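Antibiotic biosynthesis monooxygenase (Thermus thermophilus, PDB 1IUJ) is of unknown function but belongs to the antibiotic biosynthesis monooxygenase family, so it may act as a monooxygenase, and it binds zinc ions in crystals. Local coordinates at the interface of chains A and B. Sequence-based numbering; all coordinates share one arbitrary frame. Chains: chain A/B, hypothetical protein TT1380.

The interface of chains A and B. Residues chain A 37, 39, 41; chain B 1, 3, 97, 99-100.
A:Leu39 and A:Leu41 on strand 35-43 of one subunit form antiparallel beta bridges with B:Asp100 and B:Val97 on strand 91-100 of the other, so the last strand of each chain reaches across to the sheet of its partner. This exchange is typical of the ABM family, whose small ferredoxin-like alpha/beta folds commonly pair into dimers; the two-fold symmetry here gives every contact a twin and is consistent with such a dimer. Within the pairing, B:Leu99 O approaches A:Leu39 CA at 3.2 Å, a close backbone approach.

At one end A:Arg37 meets B:Asp100 in a side-on, two-pronged salt bridge. A:Arg37 NE donates a hydrogen bond to B:Asp100 OD1 at 2.9 Å. The terminal A:Arg37 NH2 donates one to B:Asp100 OD2 at 2.8 Å, and both bonds are nearly straight. The oxygens lie in the guanidinium plane, whereas the donors reach their syn sides somewhat tilted from the carboxylate plane; the two flat groups are turned only 17° against each other. Arginine suits this place because its parallel N-H groups match the two oxygens offered by the short aspartate; gripping both restricts rotation of the carboxylate. The extended arginine chain, with CG anti to the backbone N (chi1 -176°), carries the guanidinium out to B:Asp100.

A:Leu39 runs parallel to B:Asp100, its CD2 methyl packing 3.6 Å from the carboxylate carbon B:Asp100 CG. A:Leu39 CD2 also meets B:Val97 CG1 and B:Met1 CE, each at 4.0 Å. The flexible methionine thioether bends at chi3 (70°) to turn its methyl toward the leucine.

Farther along, A:Leu41 CD2 touches B:Val97 CG2 at 3.6 Å and, more loosely, B:Val3 CG2 at 4.1 Å, crossing B:Val3 at about a right angle. The leucines' branched ends reach across to this apolar surface. Beta-branched valines suit extended strands, and the two methyls of B:Val97 serve both leucines.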
ATOM      1  N   ARG A  37       7.165   6.982   7.513  1.00 16.82           N
ATOM      2  CA  ARG A  37       7.249   5.565   7.797  1.00 15.19           C
ATOM      3  C   ARG A  37       7.476   4.760   6.538  1.00 15.44           C
ATOM      4  O   ARG A  37       7.081   5.174   5.458  1.00 15.43           O
ATOM      5  CB  ARG A  37       5.945   5.170   8.460  1.00 15.11           C
ATOM      6  CG  ARG A  37       5.827   3.728   8.950  1.00 16.53           C
ATOM      7  CD  ARG A  37       4.450   3.510   9.473  1.00 16.69           C
ATOM      8  NE  ARG A  37       4.236   2.229  10.151  1.00 17.06           N
ATOM      9  CZ  ARG A  37       3.092   1.910  10.753  1.00 18.55           C
ATOM     10  NH1 ARG A  37       2.087   2.771  10.772  1.00 19.15           N
ATOM     11  NH2 ARG A  37       2.933   0.722  11.342  1.00 19.42           N
ATOM     12  N   LEU A  39       7.262   0.591   5.096  1.00 13.95           N
ATOM     13  CA  LEU A  39       6.865  -0.793   5.355  1.00 14.52           C
ATOM     14  C   LEU A  39       7.311  -1.618   4.171  1.00 14.10           C
ATOM     15  O   LEU A  39       7.209  -1.148   3.036  1.00 14.83           O
ATOM     16  CB  LEU A  39       5.355  -0.912   5.511  1.00 15.59           C
ATOM     17  CG  LEU A  39       5.001  -0.204   6.818  1.00 18.57           C
ATOM     18  CD1 LEU A  39       4.280   1.074   6.533  1.00 22.22           C
ATOM     19  CD2 LEU A  39       4.250  -1.138   7.771  1.00 21.19           C
ATOM     20  N   LEU A  41       6.291  -5.087   2.414  1.00  9.85           N
ATOM     21  CA  LEU A  41       5.153  -6.037   2.460  1.00  9.12           C
ATOM     22  C   LEU A  41       5.442  -7.237   1.538  1.00  9.97           C
ATOM     23  O   LEU A  41       5.721  -7.082   0.333  1.00  9.58           O
ATOM     24  CB  LEU A  41       3.901  -5.337   1.940  1.00  9.28           C
ATOM     25  CG  LEU A  41       3.587  -4.031   2.639  1.00 11.86           C
ATOM     26  CD1 LEU A  41       2.426  -3.339   1.954  1.00 12.28           C
ATOM     27  CD2 LEU A  41       3.321  -4.258   4.116  1.00 13.43           C
TER
ATOM     28  N   MET B   1       1.678  -8.435  11.391  1.00 16.48           N
ATOM     29  CA  MET B   1       0.659  -7.500  10.820  1.00 15.13           C
ATOM     30  C   MET B   1       0.328  -7.882   9.383  1.00 14.08           C
ATOM     31  O   MET B   1       1.221  -8.207   8.593  1.00 14.70           O
ATOM     32  CB  MET B   1       1.131  -6.043  10.940  1.00 16.37           C
ATOM     33  CG  MET B   1       0.011  -5.054  10.818  1.00 19.08           C
ATOM     34  SD  MET B   1       0.420  -3.309  11.107  1.00 26.95           S
ATOM     35  CE  MET B   1       1.358  -3.024   9.723  1.00 23.70           C
ATOM     36  N   VAL B   3      -1.810  -6.999   5.776  1.00 11.68           N
ATOM     37  CA  VAL B   3      -2.303  -5.834   5.049  1.00 11.15           C
ATOM     38  C   VAL B   3      -3.055  -6.271   3.807  1.00 11.07           C
ATOM     39  O   VAL B   3      -2.574  -7.150   3.051  1.00 11.03           O
ATOM     40  CB  VAL B   3      -1.115  -4.913   4.620  1.00 12.13           C
ATOM     41  CG1 VAL B   3      -1.572  -3.774   3.745  1.00 13.96           C
ATOM     42  CG2 VAL B   3      -0.370  -4.404   5.833  1.00 12.24           C
ATOM     43  N   VAL B  97       3.496  -8.031   6.740  1.00 12.51           N
ATOM     44  CA  VAL B  97       4.518  -6.993   6.926  1.00 13.04           C
ATOM     45  C   VAL B  97       5.833  -7.651   7.338  1.00 13.27           C
ATOM     46  O   VAL B  97       5.855  -8.422   8.322  1.00 14.33           O
ATOM     47  CB  VAL B  97       4.074  -5.952   7.978  1.00 13.29           C
ATOM     48  CG1 VAL B  97       5.210  -4.955   8.276  1.00 14.48           C
ATOM     49  CG2 VAL B  97       2.866  -5.223   7.518  1.00 13.99           C
ATOM     50  N   LEU B  99       8.940  -5.710   7.345  1.00 14.10           N
ATOM     51  CA  LEU B  99       9.770  -4.642   7.933  1.00 15.18           C
ATOM     52  C   LEU B  99       8.864  -3.453   8.133  1.00 14.74           C
ATOM     53  O   LEU B  99       8.039  -3.125   7.276  1.00 13.90           O
ATOM     54  CB  LEU B  99      10.937  -4.276   7.022  1.00 14.72           C
ATOM     55  CG  LEU B  99      12.197  -3.720   7.696  1.00 17.02           C
ATOM     56  CD1 LEU B  99      12.933  -4.821   8.510  1.00 18.82           C
ATOM     57  CD2 LEU B  99      13.156  -3.134   6.644  1.00 17.02           C
ATOM     58  N   ASP B 100       9.027  -2.792   9.275  1.00 16.52           N
ATOM     59  CA  ASP B 100       8.259  -1.607   9.597  1.00 17.51           C
ATOM     60  C   ASP B 100       9.184  -0.676  10.357  1.00 18.69           C
ATOM     61  O   ASP B 100       9.724  -1.054  11.396  1.00 20.52           O
ATOM     62  CB  ASP B 100       7.068  -2.029  10.460  1.00 16.96           C
ATOM     63  CG  ASP B 100       6.131  -0.894  10.830  1.00 18.55           C
ATOM     64  OD1 ASP B 100       6.411   0.297  10.513  1.00 15.44           O
ATOM     65  OD2 ASP B 100       5.057  -1.121  11.442  1.00 20.65           O
TER